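Local coordinates for protein ParB-C (Sulfolobus sp. NOB8H2, PDB 4RS7) that probably binds DNA through a histone-like fold, as part of an archaeal plasmid DNA segregation machinery, at residues A[47-50]-A[51-55]; A[72-75]-A[76-79]. One frame throughout, in Å; residues are numbered along the deposited sequence.

Interaction 1: A[47-50]-A[51-55]; sequences LWYN and TVDLL
Asp-53 CB sits over one face of the Trp-48 indole, a CH-pi contact 3.8 Å from the centroid of the five-membered ring. The two side chains cross at about a right angle, while the carboxylate plane is tilted only 33° from the indole. A water in the ring plane joins them: it accepts from Trp-48 NE1 and donates to Asp-53 OD1, each at 2.8 Å. Asp-53 OD2 comes to the edge of the Tyr-49 ring, and a second water ties OD2 to Tyr-49 O. With its CG opposite the backbone N (chi1 175°), Trp-48 also brings the CZ3 corner of its six-membered ring to Val-52 at a slant, CZ3 lying 3.4 Å from Val-52 CG1. Replacing Trp-48 with an alanine is likely to open a gap beside Val-52 and leave the bridging water without its NE1 donor.

The backbone sets this up. Trp-48 O accepts from Thr-51 N at 3.1 Å and Asp-53 N at 3.0 Å, which arrive from opposite faces of its carbonyl plane, while Thr-51 OG1 donates to Leu-47 O at 2.7 Å.

Further out, Asp-53 forms salt bridges with Lys-57 and Arg-66, Phe-70 meets Trp-48 edge-to-face, and Tyr-49 OH bonds Phe-81 O of the second subunit. Thr-51 takes the N-cap position of helix 52-58 without capping it, at a kinked junction of consecutive helices in this histone-like fold.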
loop_
_atom_site.group_PDB
_atom_site.type_symbol
_atom_site.label_atom_id
_atom_site.label_comp_id
_atom_site.label_asym_id
_atom_site.label_seq_id
_atom_site.Cartn_x
_atom_site.Cartn_y
_atom_site.Cartn_z
ATOM N N LEU A 47 0.247 -1.104 11.671
ATOM C CA LEU A 47 1.540 -1.632 12.092
ATOM C C LEU A 47 2.495 -0.485 12.408
ATOM O O LEU A 47 3.176 -0.505 13.429
ATOM C CB LEU A 47 2.144 -2.551 11.027
ATOM C CG LEU A 47 3.533 -3.122 11.349
ATOM C CD1 LEU A 47 3.518 -3.860 12.675
ATOM C CD2 LEU A 47 4.021 -4.034 10.234
ATOM N N TRP A 48 2.536 0.516 11.532
ATOM C CA TRP A 48 3.373 1.691 11.768
ATOM C C TRP A 48 3.084 2.318 13.131
ATOM O O TRP A 48 3.985 2.469 13.952
ATOM C CB TRP A 48 3.172 2.735 10.670
ATOM C CG TRP A 48 3.920 4.010 10.920
ATOM C CD1 TRP A 48 3.398 5.199 11.347
ATOM C CD2 TRP A 48 5.330 4.222 10.769
ATOM N NE1 TRP A 48 4.396 6.141 11.463
ATOM C CE2 TRP A 48 5.591 5.566 11.113
ATOM C CE3 TRP A 48 6.395 3.408 10.371
ATOM C CZ2 TRP A 48 6.874 6.113 11.070
ATOM C CZ3 TRP A 48 7.675 3.955 10.331
ATOM C CH2 TRP A 48 7.901 5.292 10.681
ATOM N N TYR A 49 1.826 2.673 13.368
ATOM C CA TYR A 49 1.440 3.351 14.608
ATOM C C TYR A 49 1.763 2.535 15.860
ATOM O O TYR A 49 1.990 3.096 16.933
ATOM C CB TYR A 49 -0.053 3.697 14.594
ATOM C CG TYR A 49 -0.429 4.832 13.662
ATOM C CD1 TYR A 49 -1.470 4.692 12.758
ATOM C CD2 TYR A 49 0.251 6.042 13.695
ATOM C CE1 TYR A 49 -1.820 5.723 11.906
ATOM C CE2 TYR A 49 -0.095 7.081 12.848
ATOM C CZ TYR A 49 -1.130 6.914 11.957
ATOM O OH TYR A 49 -1.482 7.942 11.111
ATOM N N ASN A 50 1.778 1.215 15.725
ATOM C CA ASN A 50 2.011 0.334 16.869
ATOM C C ASN A 50 3.455 -0.111 17.059
ATOM O O ASN A 50 3.755 -0.867 17.981
ATOM C CB ASN A 50 1.106 -0.898 16.786
ATOM C CG ASN A 50 -0.326 -0.584 17.139
ATOM O OD1 ASN A 50 -0.705 -0.610 18.309
ATOM N ND2 ASN A 50 -1.135 -0.272 16.129
ATOM N N THR A 51 4.348 0.339 16.186
ATOM C CA THR A 51 5.740 -0.079 16.278
ATOM C C THR A 51 6.697 1.095 16.106
ATOM O O THR A 51 7.010 1.791 17.069
ATOM C CB THR A 51 6.085 -1.204 15.267
ATOM O OG1 THR A 51 5.787 -0.774 13.933
ATOM C CG2 THR A 51 5.295 -2.473 15.580
ATOM N N VAL A 52 7.154 1.316 14.879
ATOM C CA VAL A 52 8.158 2.345 14.632
ATOM C C VAL A 52 7.703 3.749 15.037
ATOM O O VAL A 52 8.518 4.554 15.487
ATOM C CB VAL A 52 8.632 2.347 13.169
ATOM C CG1 VAL A 52 9.719 3.399 12.969
ATOM C CG2 VAL A 52 9.146 0.973 12.788
ATOM N N ASP A 53 6.416 4.050 14.889
ATOM C CA ASP A 53 5.939 5.378 15.270
ATOM C C ASP A 53 6.155 5.623 16.762
ATOM O O ASP A 53 6.441 6.743 17.178
ATOM C CB ASP A 53 4.467 5.581 14.916
ATOM C CG ASP A 53 4.044 7.040 15.008
ATOM O OD1 ASP A 53 4.744 7.902 14.439
ATOM O OD2 ASP A 53 3.011 7.329 15.648
ATOM N N LEU A 54 6.017 4.573 17.565
ATOM C CA LEU A 54 6.184 4.709 19.008
ATOM C C LEU A 54 7.646 4.973 19.332
ATOM O O LEU A 54 7.971 5.853 20.130
ATOM C CB LEU A 54 5.700 3.454 19.734
ATOM C CG LEU A 54 4.219 3.105 19.574
ATOM C CD1 LEU A 54 3.911 1.786 20.271
ATOM C CD2 LEU A 54 3.335 4.220 20.107
ATOM N N LEU A 55 8.522 4.202 18.703
ATOM C CA LEU A 55 9.959 4.384 18.854
ATOM C C LEU A 55 10.382 5.824 18.543
ATOM O O LEU A 55 11.079 6.457 19.333
ATOM C CB LEU A 55 10.709 3.397 17.956
ATOM C CG LEU A 55 12.231 3.502 17.898
ATOM C CD1 LEU A 55 12.846 3.182 19.254
ATOM C CD2 LEU A 55 12.774 2.576 16.822
HETATM O O HOH W 1 3.710 8.757 12.035
HETATM O O HOH W 2 1.561 5.830 17.382
#

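Interaction 2: A[72-75]-A[76-79]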
loop_
_atom_site.group_PDB
_atom_site.type_symbol
_atom_site.label_atom_id
_atom_site.label_comp_id
_atom_site.label_asym_id
_atom_site.label_seq_id
_atom_site.Cartn_x
_atom_site.Cartn_y
_atom_site.Cartn_z
ATOM N N GLU A 72 9.509 7.117 3.513
ATOM C CA GLU A 72 10.809 6.593 3.115
ATOM C C GLU A 72 10.794 5.072 3.188
ATOM O O GLU A 72 11.379 4.397 2.341
ATOM C CB GLU A 72 11.917 7.162 4.001
ATOM C CG GLU A 72 13.323 6.785 3.566
ATOM C CD GLU A 72 14.382 7.570 4.320
ATOM O OE1 GLU A 72 14.543 8.773 4.037
ATOM O OE2 GLU A 72 15.038 6.991 5.207
HETATM N N MSE A 73 10.111 4.538 4.197
HETATM C CA MSE A 73 10.044 3.092 4.391
HETATM C C MSE A 73 9.183 2.383 3.346
HETATM O O MSE A 73 9.551 1.311 2.862
HETATM C CB MSE A 73 9.520 2.748 5.792
HETATM C CG MSE A 73 9.325 1.248 6.024
HETATM SE SE MSE A 73 8.549 0.827 7.765
HETATM C CE MSE A 73 10.126 1.104 8.890
ATOM N N VAL A 74 8.043 2.974 2.998
ATOM C CA VAL A 74 7.033 2.229 2.241
ATOM C C VAL A 74 6.816 2.656 0.787
ATOM O O VAL A 74 6.152 1.950 0.036
ATOM C CB VAL A 74 5.670 2.212 2.976
ATOM C CG1 VAL A 74 5.848 1.691 4.401
ATOM C CG2 VAL A 74 5.036 3.606 2.976
ATOM N N ARG A 75 7.365 3.797 0.385
ATOM C CA ARG A 75 7.178 4.255 -0.992
ATOM C C ARG A 75 7.472 3.174 -2.047
ATOM O O ARG A 75 6.712 3.015 -3.001
ATOM C CB ARG A 75 7.995 5.520 -1.273
ATOM C CG ARG A 75 8.044 5.898 -2.750
ATOM C CD ARG A 75 6.648 6.005 -3.356
ATOM N NE ARG A 75 6.700 6.319 -4.781
ATOM C CZ ARG A 75 6.760 5.409 -5.750
ATOM N NH1 ARG A 75 6.771 4.116 -5.456
ATOM N NH2 ARG A 75 6.808 5.793 -7.017
ATOM N N PRO A 76 8.578 2.432 -1.886
ATOM C CA PRO A 76 8.878 1.379 -2.865
ATOM C C PRO A 76 7.792 0.304 -2.944
ATOM O O PRO A 76 7.738 -0.431 -3.928
ATOM C CB PRO A 76 10.180 0.768 -2.332
ATOM C CG PRO A 76 10.808 1.861 -1.536
ATOM C CD PRO A 76 9.653 2.581 -0.892
ATOM N N TYR A 77 6.940 0.223 -1.925
ATOM C CA TYR A 77 5.883 -0.786 -1.876
ATOM C C TYR A 77 4.583 -0.320 -2.532
ATOM O O TYR A 77 3.670 -1.120 -2.738
ATOM C CB TYR A 77 5.591 -1.177 -0.426
ATOM C CG TYR A 77 6.779 -1.739 0.328
ATOM C CD1 TYR A 77 6.940 -1.483 1.683
ATOM C CD2 TYR A 77 7.724 -2.537 -0.304
ATOM C CE1 TYR A 77 8.011 -1.992 2.387
ATOM C CE2 TYR A 77 8.804 -3.056 0.397
ATOM C CZ TYR A 77 8.939 -2.777 1.744
ATOM O OH TYR A 77 10.002 -3.279 2.459
ATOM N N PHE A 78 4.497 0.972 -2.831
ATOM C CA PHE A 78 3.297 1.553 -3.433
ATOM C C PHE A 78 3.275 1.268 -4.931
ATOM O O PHE A 78 3.440 2.173 -5.748
ATOM C CB PHE A 78 3.250 3.068 -3.203
ATOM C CG PHE A 78 2.933 3.472 -1.785
ATOM C CD1 PHE A 78 3.220 4.755 -1.342
ATOM C CD2 PHE A 78 2.337 2.588 -0.904
ATOM C CE1 PHE A 78 2.923 5.145 -0.045
ATOM C CE2 PHE A 78 2.037 2.971 0.393
ATOM C CZ PHE A 78 2.330 4.248 0.822
ATOM N N ARG A 79 3.083 0.003 -5.284
ATOM C CA ARG A 79 3.119 -0.415 -6.676
ATOM C C ARG A 79 2.419 -1.753 -6.828
ATOM O O ARG A 79 2.071 -2.396 -5.840
ATOM C CB ARG A 79 4.574 -0.542 -7.144
ATOM C CG ARG A 79 5.350 -1.648 -6.432
ATOM C CD ARG A 79 6.851 -1.604 -6.741
ATOM N NE ARG A 79 7.590 -2.526 -5.880
ATOM C CZ ARG A 79 7.760 -3.820 -6.135
ATOM N NH1 ARG A 79 7.256 -4.356 -7.238
ATOM N NH2 ARG A 79 8.439 -4.579 -5.290
#
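The Phe-78 ring carries the carbonyl oxygen of Val-74 over one face, 3.9 Å above the plane and offset toward the rim. At the far end of the same ring, CZ meets Val-74 CG2 at 3.5 Å. That methyl lies between the backbone N and the carbonyl carbon of its own residue (chi1 of CG1 -54°), which turns it to the ring. The Arg-75 guanidinium plane is inclined only 25° to the Phe-78 ring, but the two chains cross at a slant and touch lightly, through Arg-75 CD and Phe-78 CD1. On the Tyr-77 side, CD1 packs against Val-74 CB at 4.1 Å. The guanidinium of Arg-79 takes Pro-76 O at its edge: NE donates at 2.9 Å, in the plane of the group and almost in line with the carbonyl bond.

Two backbone bonds carry the chain out of the helix. Tyr-77 N reaches Val-74 O at 2.7 Å and Phe-78 N reaches Arg-75 O at 3.0 Å, both i to i+3, from above the carbonyl planes. Pro-76 has no N-H to give, and Phe-78 then centres an inverse gamma turn.

In the dimer, Phe-78 stacks on Phe-78 of the second subunit, and Tyr-77 OH bonds Trp-34 O of that subunit. Arg-79 also makes a salt bridge with Glu-85. The chemistry is therefore divided: apolar contacts and 3-10 bonds probably hold two aromatic rings that meet the second subunit, while the Arg-79 side chain joins the turn to helix 83-86 by charge.

In the fold
Following the chain from the N terminus, helix 24-50 runs into interaction 1, which closes the tight turn into helix 52-58. The chain next enters helix 63-74, and interaction 2 finishes that helix and leads into the loop before helix 83-86. The two contacts are therefore in series, neither nesting nor crossing, with centres about 16 Å apart. They still meet in space: the selenomethionine Met-73 brings CE to 4.0 Å from both Val-52 CG2 and Trp-48 CZ3, packing the end of helix 63-74 against the 47-55 junction. Both also touch the second subunit, so both turns lie at the dimer interface.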